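2-dehydropantoate 2-reductase (Enterococcus faecium, PDB 3WFI) acts as an NAD(H)-binding D-mandelate dehydrogenase of the ketopantoate reductase family, whose namesake members make pantoate from 2-dehydropantoate with NADPH. Local coordinates at residues B[195-200]-B[216-221]; B[183-188]-B[226-231]. All coordinates share one frame; numbering follows the deposited sequence.

Contact 1: residues B[195-200]-B[216-221]; sequences NGLCTI and KMVATI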
ATOM      1  N   ASN B 195     -12.124  -4.181  -2.434  1.00 18.98           N
ATOM      2  CA  ASN B 195     -11.919  -3.394  -3.647  1.00 18.60           C
ATOM      3  C   ASN B 195     -10.457  -2.990  -3.873  1.00 17.84           C
ATOM      4  O   ASN B 195      -9.852  -3.383  -4.873  1.00 16.40           O
ATOM      5  CB  ASN B 195     -12.802  -2.151  -3.641  1.00 18.76           C
ATOM      6  CG  ASN B 195     -14.214  -2.428  -4.135  1.00 20.06           C
ATOM      7  OD1 ASN B 195     -14.413  -3.124  -5.147  1.00 21.88           O
ATOM      8  ND2 ASN B 195     -15.197  -1.882  -3.433  1.00 19.12           N
ATOM      9  N   GLY B 196      -9.912  -2.177  -2.968  1.00 16.61           N
ATOM     10  CA  GLY B 196      -8.528  -1.705  -3.082  1.00 15.79           C
ATOM     11  C   GLY B 196      -7.477  -2.792  -3.115  1.00 15.62           C
ATOM     12  O   GLY B 196      -6.566  -2.751  -3.956  1.00 15.07           O
ATOM     13  N   LEU B 197      -7.592  -3.767  -2.211  1.00 15.40           N
ATOM     14  CA  LEU B 197      -6.599  -4.846  -2.114  1.00 16.03           C
ATOM     15  C   LEU B 197      -6.581  -5.720  -3.349  1.00 16.99           C
ATOM     16  O   LEU B 197      -5.507  -6.057  -3.856  1.00 17.10           O
ATOM     17  CB  LEU B 197      -6.830  -5.702  -0.853  1.00 15.89           C
ATOM     18  CG  LEU B 197      -6.644  -4.976   0.474  1.00 15.46           C
ATOM     19  CD1 LEU B 197      -7.074  -5.852   1.634  1.00 15.61           C
ATOM     20  CD2 LEU B 197      -5.205  -4.479   0.672  1.00 15.35           C
ATOM     21  N   CYS B 198      -7.762  -6.071  -3.870  1.00 18.48           N
ATOM     22  CA  CYS B 198      -7.820  -6.910  -5.084  1.00 19.52           C
ATOM     23  C   CYS B 198      -7.300  -6.147  -6.290  1.00 19.14           C
ATOM     24  O   CYS B 198      -6.599  -6.710  -7.136  1.00 19.33           O
ATOM     25  CB  CYS B 198      -9.244  -7.369  -5.371  1.00 20.59           C
ATOM     26  SG  CYS B 198      -9.828  -8.610  -4.228  1.00 23.17           S
ATOM     27  N   THR B 199      -7.646  -4.861  -6.350  1.00 18.43           N
ATOM     28  CA  THR B 199      -7.212  -3.994  -7.434  1.00 18.12           C
ATOM     29  C   THR B 199      -5.693  -3.861  -7.469  1.00 18.45           C
ATOM     30  O   THR B 199      -5.074  -4.028  -8.524  1.00 17.94           O
ATOM     31  CB  THR B 199      -7.864  -2.608  -7.319  1.00 17.79           C
ATOM     32  OG1 THR B 199      -9.283  -2.750  -7.464  1.00 17.48           O
ATOM     33  CG2 THR B 199      -7.350  -1.681  -8.403  1.00 17.84           C
ATOM     34  N   ILE B 200      -5.086  -3.636  -6.313  1.00 18.07           N
ATOM     35  CA  ILE B 200      -3.631  -3.476  -6.245  1.00 19.26           C
ATOM     36  C   ILE B 200      -2.867  -4.797  -6.414  1.00 18.69           C
ATOM     37  O   ILE B 200      -1.852  -4.829  -7.096  1.00 19.26           O
ATOM     38  CB  ILE B 200      -3.194  -2.790  -4.928  1.00 19.65           C
ATOM     39  CG1 ILE B 200      -3.715  -1.367  -4.899  1.00 20.27           C
ATOM     40  CG2 ILE B 200      -1.684  -2.747  -4.802  1.00 20.63           C
ATOM     41  CD1 ILE B 200      -3.090  -0.479  -5.937  1.00 20.83           C
ATOM     42  N   LYS B 216      -4.443  -9.656   8.352  1.00 17.83           N
ATOM     43  CA  LYS B 216      -3.834  -8.509   8.975  1.00 17.41           C
ATOM     44  C   LYS B 216      -4.238  -7.213   8.256  1.00 16.03           C
ATOM     45  O   LYS B 216      -4.543  -6.207   8.898  1.00 15.16           O
ATOM     46  CB  LYS B 216      -2.320  -8.658   9.025  1.00 17.82           C
ATOM     47  CG  LYS B 216      -1.578  -7.391   9.435  1.00 18.84           C
ATOM     48  CD  LYS B 216      -1.911  -6.965  10.867  1.00 19.90           C
ATOM     49  CE  LYS B 216      -0.916  -5.936  11.399  1.00 20.04           C
ATOM     50  NZ  LYS B 216      -0.832  -4.749  10.520  1.00 20.90           N
ATOM     51  N   MET B 217      -4.225  -7.228   6.937  1.00 15.68           N
ATOM     52  CA  MET B 217      -4.514  -5.999   6.178  1.00 15.72           C
ATOM     53  C   MET B 217      -5.984  -5.592   6.344  1.00 15.55           C
ATOM     54  O   MET B 217      -6.299  -4.424   6.560  1.00 15.45           O
ATOM     55  CB  MET B 217      -4.157  -6.192   4.709  1.00 15.64           C
ATOM     56  CG  MET B 217      -2.656  -6.323   4.487  1.00 15.75           C
ATOM     57  SD  MET B 217      -2.158  -6.395   2.750  1.00 15.36           S
ATOM     58  CE  MET B 217      -2.833  -8.001   2.275  1.00 15.59           C
ATOM     59  N   VAL B 218      -6.868  -6.577   6.264  1.00 15.92           N
ATOM     60  CA  VAL B 218      -8.293  -6.351   6.476  1.00 15.98           C
ATOM     61  C   VAL B 218      -8.536  -5.832   7.905  1.00 15.61           C
ATOM     62  O   VAL B 218      -9.224  -4.838   8.087  1.00 14.48           O
ATOM     63  CB  VAL B 218      -9.128  -7.632   6.180  1.00 16.87           C
ATOM     64  CG1 VAL B 218     -10.570  -7.493   6.676  1.00 17.04           C
ATOM     65  CG2 VAL B 218      -9.107  -7.933   4.685  1.00 16.77           C
ATOM     66  N   ALA B 219      -7.953  -6.497   8.902  1.00 16.07           N
ATOM     67  CA  ALA B 219      -8.168  -6.129  10.296  1.00 16.30           C
ATOM     68  C   ALA B 219      -7.710  -4.720  10.582  1.00 16.32           C
ATOM     69  O   ALA B 219      -8.392  -3.968  11.298  1.00 15.95           O
ATOM     70  CB  ALA B 219      -7.467  -7.100  11.230  1.00 17.03           C
ATOM     71  N   THR B 220      -6.549  -4.355  10.031  1.00 16.75           N
ATOM     72  CA  THR B 220      -6.003  -3.025  10.248  1.00 16.77           C
ATOM     73  C   THR B 220      -6.922  -1.965   9.646  1.00 16.42           C
ATOM     74  O   THR B 220      -7.193  -0.936  10.282  1.00 16.61           O
ATOM     75  CB  THR B 220      -4.578  -2.904   9.656  1.00 16.92           C
ATOM     76  OG1 THR B 220      -3.735  -3.906  10.231  1.00 17.47           O
ATOM     77  CG2 THR B 220      -3.969  -1.550   9.941  1.00 16.93           C
ATOM     78  N   ILE B 221      -7.389  -2.198   8.425  1.00 16.00           N
ATOM     79  CA  ILE B 221      -8.270  -1.238   7.757  1.00 16.02           C
ATOM     80  C   ILE B 221      -9.595  -1.090   8.507  1.00 16.46           C
ATOM     81  O   ILE B 221     -10.063   0.034   8.742  1.00 16.31           O
ATOM     82  CB  ILE B 221      -8.510  -1.601   6.274  1.00 16.20           C
ATOM     83  CG1 ILE B 221      -7.234  -1.390   5.478  1.00 16.13           C
ATOM     84  CG2 ILE B 221      -9.635  -0.753   5.674  1.00 16.17           C
ATOM     85  CD1 ILE B 221      -7.189  -2.169   4.170  1.00 16.65           C
TER
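Leu197 is the only residue of 195-200 that touches 216-221, and its two methyls divide the work. CD2 lies 4.2 Å from SD of Met217. CD1 turns to the other two partners, standing 4.2 Å from CG2 of Val218 and 4.5 Å from CD1 of Ile221. Met217, Val218 and Ile221, spread over one helical turn, thus present apolar side chains to both leucine methyls. CG of Leu197 stands anti to the carbonyl carbon (chi1 -64°) and CD1 is anti to CA (chi2 172°), which sends that branch toward Val218 and Ile221. A long reach is needed because the segment axes pass 11.6 Å apart, running roughly antiparallel at 143°, and the CA atoms of Leu197 and Met217 are 8.6 Å from one another. Met217 comes at the leucine obliquely, its sulfur rather than its bent terminal methyl doing the touching. Further out, Leu208 also packs on Leu197. Phe297 of the second subunit packs on Leu197 and Glu300 of that subunit on Met217, so the contact adjoins the second subunit directly. The two threonines bond within their own helices, whereas Asn195 and Lys216 also bond outside them. Thr199 OG1 donates to Asn195 O at 2.7 Å, from the face of that carbonyl opposite to Thr199 N. Thr220 OG1 donates likewise to Lys216 O (2.8 Å) and accepts from Lys216 NZ (3.0 Å), an ammonium group that also makes a salt bridge to Glu300 of the second subunit. Asn195 OD1 accepts from Met261 N, tying the first helix to the start of helix 260-267. The join itself is apolar and fairly loose, made by buried methyls and a thioether, with no directional bond to fix the angle between the helices.

Contact 2: residues B[183-188]-B[226-231]; sequences SIYRKA and AKVAAV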
ATOM      1  N   SER B 183     -25.044  -0.072   9.483  1.00 22.51           N
ATOM      2  CA  SER B 183     -24.974  -1.032   8.389  1.00 23.28           C
ATOM      3  C   SER B 183     -24.245  -0.437   7.188  1.00 22.42           C
ATOM      4  O   SER B 183     -23.563  -1.156   6.451  1.00 22.72           O
ATOM      5  CB  SER B 183     -26.364  -1.578   8.003  1.00 24.42           C
ATOM      6  OG  SER B 183     -26.831  -0.969   6.824  1.00 26.97           O
ATOM      7  N   ILE B 184     -24.347   0.883   7.020  1.00 22.13           N
ATOM      8  CA  ILE B 184     -23.618   1.595   5.975  1.00 22.08           C
ATOM      9  C   ILE B 184     -22.093   1.566   6.276  1.00 21.27           C
ATOM     10  O   ILE B 184     -21.269   1.398   5.367  1.00 21.65           O
ATOM     11  CB  ILE B 184     -24.092   3.080   5.827  1.00 23.20           C
ATOM     12  CG1 ILE B 184     -25.548   3.250   5.368  1.00 24.10           C
ATOM     13  CG2 ILE B 184     -23.166   3.879   4.905  1.00 23.77           C
ATOM     14  CD1 ILE B 184     -26.362   2.029   5.028  1.00 24.97           C
ATOM     15  N   TYR B 185     -21.712   1.743   7.542  1.00 20.10           N
ATOM     16  CA  TYR B 185     -20.291   1.630   7.926  1.00 19.42           C
ATOM     17  C   TYR B 185     -19.779   0.212   7.730  1.00 18.37           C
ATOM     18  O   TYR B 185     -18.698   0.023   7.204  1.00 17.46           O
ATOM     19  CB  TYR B 185     -20.043   2.107   9.358  1.00 19.42           C
ATOM     20  CG  TYR B 185     -19.421   3.498   9.462  1.00 19.40           C
ATOM     21  CD1 TYR B 185     -20.165   4.589   9.896  1.00 19.53           C
ATOM     22  CD2 TYR B 185     -18.060   3.706   9.170  1.00 19.27           C
ATOM     23  CE1 TYR B 185     -19.576   5.856  10.008  1.00 19.72           C
ATOM     24  CE2 TYR B 185     -17.465   4.960   9.277  1.00 19.46           C
ATOM     25  CZ  TYR B 185     -18.210   6.030   9.699  1.00 19.20           C
ATOM     26  OH  TYR B 185     -17.559   7.246   9.784  1.00 19.22           O
ATOM     27  N   ARG B 186     -20.587  -0.778   8.100  1.00 18.20           N
ATOM     28  CA  ARG B 186     -20.209  -2.188   7.938  1.00 18.34           C
ATOM     29  C   ARG B 186     -20.002  -2.544   6.472  1.00 18.58           C
ATOM     30  O   ARG B 186     -19.014  -3.185   6.104  1.00 18.36           O
ATOM     31  CB  ARG B 186     -21.296  -3.087   8.548  1.00 18.67           C
ATOM     32  CG  ARG B 186     -21.064  -4.588   8.426  1.00 18.69           C
ATOM     33  CD  ARG B 186     -21.980  -5.288   9.425  1.00 18.94           C
ATOM     34  NE  ARG B 186     -21.992  -6.745   9.352  1.00 19.22           N
ATOM     35  CZ  ARG B 186     -22.708  -7.461   8.490  1.00 19.99           C
ATOM     36  NH1 ARG B 186     -23.431  -6.869   7.541  1.00 19.97           N
ATOM     37  NH2 ARG B 186     -22.672  -8.790   8.559  1.00 20.59           N
ATOM     38  N   LYS B 187     -20.935  -2.128   5.621  1.00 19.15           N
ATOM     39  CA  LYS B 187     -20.764  -2.302   4.189  1.00 20.11           C
ATOM     40  C   LYS B 187     -19.507  -1.569   3.665  1.00 18.66           C
ATOM     41  O   LYS B 187     -18.805  -2.072   2.792  1.00 18.85           O
ATOM     42  CB  LYS B 187     -22.016  -1.827   3.449  1.00 21.46           C
ATOM     43  CG  LYS B 187     -21.909  -1.827   1.926  1.00 23.83           C
ATOM     44  CD  LYS B 187     -21.532  -3.198   1.381  1.00 26.03           C
ATOM     45  CE  LYS B 187     -21.555  -3.221  -0.145  1.00 28.18           C
ATOM     46  NZ  LYS B 187     -20.663  -4.290  -0.688  1.00 28.56           N
ATOM     47  N   ALA B 188     -19.253  -0.360   4.151  1.00 17.86           N
ATOM     48  CA  ALA B 188     -18.095   0.408   3.658  1.00 17.93           C
ATOM     49  C   ALA B 188     -16.776  -0.264   4.013  1.00 17.46           C
ATOM     50  O   ALA B 188     -15.793  -0.137   3.263  1.00 17.26           O
ATOM     51  CB  ALA B 188     -18.123   1.843   4.176  1.00 17.89           C
ATOM     52  N   ALA B 226     -13.451   1.811  12.141  1.00 16.60           N
ATOM     53  CA  ALA B 226     -14.124   1.749  13.448  1.00 17.56           C
ATOM     54  C   ALA B 226     -13.748   2.897  14.391  1.00 18.56           C
ATOM     55  O   ALA B 226     -14.597   3.395  15.127  1.00 18.66           O
ATOM     56  CB  ALA B 226     -13.842   0.420  14.105  1.00 18.03           C
ATOM     57  N   LYS B 227     -12.476   3.299  14.375  1.00 19.77           N
ATOM     58  CA  LYS B 227     -12.015   4.435  15.182  1.00 21.46           C
ATOM     59  C   LYS B 227     -12.699   5.726  14.759  1.00 21.11           C
ATOM     60  O   LYS B 227     -13.128   6.520  15.596  1.00 21.31           O
ATOM     61  CB  LYS B 227     -10.494   4.604  15.086  1.00 23.36           C
ATOM     62  CG  LYS B 227      -9.710   3.798  16.085  1.00 26.28           C
ATOM     63  CD  LYS B 227      -8.212   4.103  16.036  1.00 29.01           C
ATOM     64  CE  LYS B 227      -7.432   3.166  16.971  1.00 31.28           C
ATOM     65  NZ  LYS B 227      -7.461   1.722  16.572  1.00 31.95           N
ATOM     66  N   VAL B 228     -12.814   5.919  13.452  1.00 19.85           N
ATOM     67  CA  VAL B 228     -13.486   7.069  12.897  1.00 19.59           C
ATOM     68  C   VAL B 228     -15.007   7.008  13.173  1.00 18.93           C
ATOM     69  O   VAL B 228     -15.613   8.018  13.572  1.00 18.41           O
ATOM     70  CB  VAL B 228     -13.142   7.177  11.391  1.00 20.07           C
ATOM     71  CG1 VAL B 228     -14.151   7.988  10.627  1.00 20.19           C
ATOM     72  CG2 VAL B 228     -11.734   7.753  11.238  1.00 19.80           C
ATOM     73  N   ALA B 229     -15.603   5.834  13.009  1.00 18.31           N
ATOM     74  CA  ALA B 229     -17.039   5.621  13.299  1.00 18.30           C
ATOM     75  C   ALA B 229     -17.378   5.887  14.772  1.00 18.95           C
ATOM     76  O   ALA B 229     -18.417   6.476  15.079  1.00 17.93           O
ATOM     77  CB  ALA B 229     -17.460   4.218  12.901  1.00 18.13           C
ATOM     78  N   ALA B 230     -16.483   5.484  15.676  1.00 19.06           N
ATOM     79  CA  ALA B 230     -16.680   5.730  17.106  1.00 19.75           C
ATOM     80  C   ALA B 230     -16.786   7.230  17.440  1.00 20.25           C
ATOM     81  O   ALA B 230     -17.569   7.625  18.298  1.00 20.60           O
ATOM     82  CB  ALA B 230     -15.571   5.078  17.918  1.00 19.73           C
ATOM     83  N   VAL B 231     -16.011   8.058  16.753  1.00 21.00           N
ATOM     84  CA  VAL B 231     -16.111   9.514  16.904  1.00 21.76           C
ATOM     85  C   VAL B 231     -17.513   9.977  16.518  1.00 22.13           C
ATOM     86  O   VAL B 231     -18.070  10.883  17.135  1.00 23.59           O
ATOM     87  CB  VAL B 231     -15.060  10.255  16.050  1.00 22.38           C
ATOM     88  CG1 VAL B 231     -15.239  11.772  16.159  1.00 22.91           C
ATOM     89  CG2 VAL B 231     -13.647   9.864  16.466  1.00 22.46           C
TER
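Tyr185 reaches from helix 180-191 to the last turn and a half of helix 214-231, and nearly everything it meets there belongs to Ala229. Its CB heads toward the partner helix, but chi1 of -103° lies away from the staggered positions, and this rotation lays the ring flat beneath the alanine methyl. CG begins the contact, 4.0 Å from Ala229 CB. Along the ring the spacing changes little, with CE2 the nearest carbon at 3.7 Å. The methyl accordingly sits over the middle of the face, 3.6 Å from the ring centroid and only 8° off the normal, a well-centred CH-pi contact. CZ also nears the backbone, 3.8 Å from Ala229 CA. At the tip, OH lies 3.6 Å from CG1 of Val228, whose side chain crosses the tyrosine at about a right angle; CG1 is placed there by standing anti to its backbone N (chi1 159°). The hydroxyl is hydrogen-bonded just past this helix end, to Glu232 OE1. A methyl on the ring face and a carboxylate at the oxygen would together limit the rotation of the phenol. Ile107 touches the Tyr185 side chain from a loop, two residues after Asn105, which binds NAD(+); the Tyr185 and Asn105 side chains are about 12 Å apart. Helix 180-191 follows strand 174-176, at the edge of the eight-stranded Rossmann-type sheet. Tyr185 joins this helix to helix 214-231 and, through Ile281 and Lys284 against its side chain, to helix 278-288.

In the fold
Both contacts use helix 214-231: contact 1 its N-terminal part, contact 2 its C-terminal end. Their partners, helices 194-201 and 180-191, follow each other in the chain, so the order is 183-188, 195-200, 216-221, 226-231, and contact 1 falls wholly between the segments of contact 2. The centres are 16 Å apart and the nearest atoms about 5 Å, without touching. All four segments belong to the C-terminal region of the ketopantoate reductase fold. One long helix thereby gathers two consecutive helices. It spans from contact 2, where the Tyr185 side chain is about 12 Å from that of the cofactor-binding Asn105, to the subunit interface at contact 1.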